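Local coordinates for beta-ketoacyl-[acyl-carrier-protein] synthase FabY (Pseudomonas aeruginosa, PDB 4CW4) that condenses acetyl-CoA with malonyl-acyl carrier protein to form acetoacetyl-acyl carrier protein, the primer that starts fatty acid synthesis, at residues Val13-Phe26 against Met194-Thr206. Sequence-based numbering, arbitrary orientation. Where two conformers were deposited one is given.
Sequences VGFGGYNAAGRSSF and MSVVAATDAIRST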
loop_
_atom_site.group_PDB
_atom_site.type_symbol
_atom_site.label_atom_id
_atom_site.label_comp_id
_atom_site.label_asym_id
_atom_site.label_seq_id
_atom_site.Cartn_x
_atom_site.Cartn_y
_atom_site.Cartn_z
ATOM N N VAL A 13 2.335 24.985 1.138
ATOM C CA VAL A 13 2.668 25.959 2.176
ATOM C C VAL A 13 3.887 25.553 3.006
ATOM O O VAL A 13 4.373 26.336 3.830
ATOM C CB VAL A 13 1.466 26.250 3.113
ATOM C CG1 VAL A 13 0.250 26.695 2.292
ATOM C CG2 VAL A 13 1.127 25.041 3.986
ATOM N N GLY A 14 4.406 24.350 2.767
ATOM C CA GLY A 14 5.592 23.883 3.460
ATOM C C GLY A 14 6.109 22.640 2.776
ATOM O O GLY A 14 5.377 22.000 2.031
ATOM N N PHE A 15 7.369 22.300 3.027
ATOM C CA PHE A 15 7.962 21.088 2.480
ATOM C C PHE A 15 9.229 20.775 3.232
ATOM O O PHE A 15 9.911 21.683 3.725
ATOM C CB PHE A 15 8.217 21.218 0.968
ATOM C CG PHE A 15 9.207 22.290 0.592
ATOM C CD1 PHE A 15 8.809 23.591 0.394
ATOM C CD2 PHE A 15 10.550 21.974 0.418
ATOM C CE1 PHE A 15 9.734 24.558 0.053
ATOM C CE2 PHE A 15 11.471 22.923 0.067
ATOM C CZ PHE A 15 11.068 24.229 -0.092
ATOM N N GLY A 16 9.536 19.492 3.365
ATOM C CA GLY A 16 10.735 19.118 4.073
ATOM C C GLY A 16 11.028 17.655 3.932
ATOM O O GLY A 16 10.214 16.921 3.370
ATOM N N GLY A 17 12.167 17.232 4.464
ATOM C CA GLY A 17 12.559 15.840 4.356
ATOM C C GLY A 17 14.051 15.697 4.174
ATOM O O GLY A 17 14.793 16.668 4.303
ATOM N N TYR A 18 14.476 14.479 3.849
ATOM C CA TYR A 18 15.886 14.102 3.774
ATOM C C TYR A 18 16.109 13.071 2.687
ATOM O O TYR A 18 15.389 12.064 2.596
ATOM C CB TYR A 18 16.374 13.545 5.116
ATOM C CG TYR A 18 16.303 14.594 6.202
ATOM C CD1 TYR A 18 17.338 15.506 6.388
ATOM C CD2 TYR A 18 15.182 14.700 7.020
ATOM C CE1 TYR A 18 17.269 16.488 7.354
ATOM C CE2 TYR A 18 15.093 15.701 7.964
ATOM C CZ TYR A 18 16.145 16.580 8.136
ATOM O OH TYR A 18 16.089 17.576 9.087
ATOM N N ASN A 19 17.119 13.340 1.872
ATOM C CA ASN A 19 17.633 12.368 0.917
ATOM C C ASN A 19 19.136 12.546 0.787
ATOM O O ASN A 19 19.745 13.225 1.630
ATOM C CB ASN A 19 16.888 12.452 -0.414
ATOM C CG ASN A 19 17.053 13.778 -1.117
ATOM O OD1 ASN A 19 18.010 14.512 -0.891
ATOM N ND2 ASN A 19 16.143 14.055 -2.039
ATOM N N ALA A 20 19.736 11.944 -0.231
ATOM C CA ALA A 20 21.188 11.971 -0.376
ATOM C C ALA A 20 21.740 13.377 -0.555
ATOM O O ALA A 20 22.938 13.583 -0.387
ATOM C CB ALA A 20 21.614 11.078 -1.540
ATOM N N ALA A 21 20.889 14.346 -0.899
ATOM C CA ALA A 21 21.350 15.729 -1.089
ATOM C C ALA A 21 21.293 16.550 0.206
ATOM O O ALA A 21 21.796 17.661 0.253
ATOM C CB ALA A 21 20.537 16.421 -2.189
ATOM N N GLY A 22 20.690 15.992 1.246
ATOM C CA GLY A 22 20.555 16.652 2.538
ATOM C C GLY A 22 19.121 16.966 2.943
ATOM O O GLY A 22 18.175 16.267 2.575
ATOM N N ARG A 23 18.988 18.023 3.735
ATOM C CA ARG A 23 17.709 18.520 4.211
ATOM C C ARG A 23 16.978 19.231 3.082
ATOM O O ARG A 23 17.524 20.118 2.421
ATOM C CB ARG A 23 17.899 19.478 5.382
ATOM C CG ARG A 23 16.596 20.130 5.844
ATOM C CD ARG A 23 16.712 20.801 7.195
ATOM N NE ARG A 23 17.743 21.837 7.342
ATOM C CZ ARG A 23 17.549 23.151 7.261
ATOM N NH1 ARG A 23 16.359 23.654 6.940
ATOM N NH2 ARG A 23 18.566 23.977 7.498
ATOM N N SER A 24 15.725 18.855 2.869
ATOM C CA SER A 24 14.960 19.425 1.768
ATOM C C SER A 24 14.431 20.818 2.037
ATOM O O SER A 24 14.333 21.620 1.118
ATOM C CB SER A 24 13.777 18.521 1.453
ATOM O OG SER A 24 14.277 17.292 1.007
ATOM N N SER A 25 14.053 21.100 3.279
ATOM C CA SER A 25 13.393 22.370 3.558
ATOM C C SER A 25 14.312 23.539 3.222
ATOM O O SER A 25 15.549 23.429 3.277
ATOM C CB SER A 25 12.921 22.451 5.007
ATOM O OG SER A 25 14.012 22.382 5.903
ATOM N N PHE A 26 13.687 24.646 2.840
ATOM C CA PHE A 26 14.396 25.867 2.471
ATOM C C PHE A 26 15.352 25.665 1.304
ATOM O O PHE A 26 16.259 26.466 1.091
ATOM C CB PHE A 26 15.066 26.494 3.700
ATOM C CG PHE A 26 14.078 26.753 4.814
ATOM C CD1 PHE A 26 13.747 25.733 5.707
ATOM C CD2 PHE A 26 13.420 27.962 4.925
ATOM C CE1 PHE A 26 12.792 25.929 6.693
ATOM C CE2 PHE A 26 12.472 28.180 5.931
ATOM C CZ PHE A 26 12.146 27.155 6.804
ATOM N N MET A 194 12.847 7.876 9.466
ATOM C CA MET A 194 12.965 8.886 8.425
ATOM C C MET A 194 11.659 9.633 8.244
ATOM O O MET A 194 11.664 10.835 8.037
ATOM C CB MET A 194 13.430 8.250 7.110
ATOM C CG MET A 194 14.905 7.861 7.159
ATOM S SD MET A 194 15.543 6.998 5.714
ATOM C CE MET A 194 15.152 8.149 4.398
ATOM N N SER A 195 10.538 8.936 8.381
ATOM C CA SER A 195 9.236 9.582 8.228
ATOM C C SER A 195 9.010 10.587 9.343
ATOM O O SER A 195 8.561 11.701 9.105
ATOM C CB SER A 195 8.093 8.552 8.209
ATOM O OG SER A 195 6.860 9.197 7.933
ATOM N N VAL A 196 9.298 10.182 10.577
ATOM C CA VAL A 196 9.106 11.063 11.728
ATOM C C VAL A 196 9.980 12.318 11.590
ATOM O O VAL A 196 9.520 13.444 11.785
ATOM C CB VAL A 196 9.403 10.295 13.047
ATOM C CG1 VAL A 196 9.553 11.231 14.247
ATOM C CG2 VAL A 196 8.323 9.243 13.297
ATOM N N VAL A 197 11.237 12.123 11.228
ATOM C CA VAL A 197 12.169 13.250 11.124
ATOM C C VAL A 197 11.843 14.172 9.940
ATOM O O VAL A 197 11.885 15.411 10.062
ATOM C CB VAL A 197 13.626 12.734 11.092
ATOM C CG1 VAL A 197 14.591 13.825 10.816
ATOM C CG2 VAL A 197 13.942 12.039 12.416
ATOM N N ALA A 198 11.471 13.583 8.810
ATOM C CA ALA A 198 11.051 14.357 7.649
ATOM C C ALA A 198 9.760 15.121 7.898
ATOM O O ALA A 198 9.608 16.250 7.444
ATOM C CB ALA A 198 10.902 13.452 6.436
ATOM N N ALA A 199 8.803 14.493 8.570
ATOM C CA ALA A 199 7.527 15.152 8.793
ATOM C C ALA A 199 7.714 16.401 9.636
ATOM O O ALA A 199 7.085 17.427 9.378
ATOM C CB ALA A 199 6.519 14.207 9.427
ATOM N N THR A 200 8.566 16.320 10.651
ATOM C CA THR A 200 8.800 17.482 11.493
ATOM C C THR A 200 9.390 18.605 10.652
ATOM O O THR A 200 8.956 19.752 10.766
ATOM C CB THR A 200 9.735 17.188 12.680
ATOM O OG1 THR A 200 9.108 16.273 13.583
ATOM C CG2 THR A 200 10.068 18.479 13.426
ATOM N N ASP A 201 10.381 18.283 9.821
ATOM C CA ASP A 201 11.003 19.307 8.958
ATOM C C ASP A 201 9.924 20.000 8.109
ATOM O O ASP A 201 9.870 21.241 8.048
ATOM C CB ASP A 201 12.067 18.660 8.073
ATOM C CG ASP A 201 12.867 19.653 7.277
ATOM O OD1 ASP A 201 13.252 20.721 7.814
ATOM O OD2 ASP A 201 13.111 19.377 6.089
ATOM N N ALA A 202 9.042 19.219 7.482
ATOM C CA ALA A 202 7.987 19.805 6.646
ATOM C C ALA A 202 7.038 20.726 7.439
ATOM O O ALA A 202 6.689 21.821 6.988
ATOM C CB ALA A 202 7.202 18.715 5.932
ATOM N N ILE A 203 6.596 20.281 8.608
ATOM C CA ILE A 203 5.634 21.040 9.400
ATOM C C ILE A 203 6.257 22.329 9.898
ATOM O O ILE A 203 5.642 23.376 9.878
ATOM C CB ILE A 203 5.148 20.175 10.593
ATOM C CG1 ILE A 203 4.293 19.020 10.071
ATOM C CG2 ILE A 203 4.400 21.007 11.634
ATOM C CD1 ILE A 203 2.995 19.451 9.387
ATOM N N ARG A 204 7.498 22.254 10.362
ATOM C CA ARG A 204 8.157 23.436 10.894
ATOM C C ARG A 204 8.532 24.435 9.797
ATOM O O ARG A 204 8.676 25.623 10.065
ATOM C CB ARG A 204 9.399 23.051 11.703
ATOM C CG ARG A 204 9.094 22.272 12.980
ATOM C CD ARG A 204 10.290 22.128 13.867
ATOM N NE ARG A 204 10.001 21.265 15.011
ATOM C CZ ARG A 204 9.391 21.664 16.126
ATOM N NH1 ARG A 204 9.009 22.934 16.269
ATOM N NH2 ARG A 204 9.185 20.794 17.109
ATOM N N SER A 205 8.684 23.957 8.565
ATOM C CA SER A 205 9.000 24.832 7.441
ATOM C C SER A 205 7.862 25.782 7.123
ATOM O O SER A 205 8.071 26.759 6.434
ATOM C CB SER A 205 9.315 24.035 6.171
ATOM O OG SER A 205 8.134 23.580 5.517
ATOM N N THR A 206 6.656 25.516 7.618
ATOM C CA THR A 206 5.529 26.396 7.312
ATOM C C THR A 206 5.597 27.743 8.009
ATOM O O THR A 206 4.944 28.673 7.571
ATOM C CB THR A 206 4.171 25.773 7.696
ATOM O OG1 THR A 206 4.069 25.669 9.118
ATOM C CG2 THR A 206 3.952 24.408 7.031
HETATM O O HOH W 1 3.572 28.602 5.206
HETATM O O HOH W 2 13.933 17.244 10.755
#
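Gly-14 and Gly-16 let the segment 194-206 lie almost on the strand backbone. The CA atoms of Gly-16 and Ala-202 are 3.8 Å apart, Gly-16 CA lies 3.1 Å from Asp-201 OD2, and Gly-14 CA lies 3.3 Å from Ser-205 OG. The axes of strand 13-19 and helix 194-204 run at 152°, roughly antiparallel.

Asp-201 is the polar centre. Its CG is anti to the backbone N (chi1 -173°), which sends the carboxylate to the strand and the chain beyond it. Asp-201 OD2 accepts from Gly-17 N at 2.9 Å through its anti lone pair. Asp-201 OD1 takes the Ser-25 hydroxyl at 2.6 Å (OG to OD1) through its syn lone pair. Arg-23 NH1 donates to Ser-25 OG, in the guanidinium plane, so the serine links arginine to aspartate.

Ser-205 OG accepts from Phe-15 N at 2.9 Å and donates to Ala-202 O. Tyr-18 CE2 meets Val-197 CG1 at 3.5 Å, and a water joins Tyr-18 OH to Val-197 O.

This buried contact lies away from the predicted active-site residues. Strand 366-374 pairs with strand 10-19, and helix 263-273 packs against helix 190-204. From helix 565-590, Tyr-585 bonds to Asp-201 OD1 and Asp-586 forms a salt bridge with Arg-23.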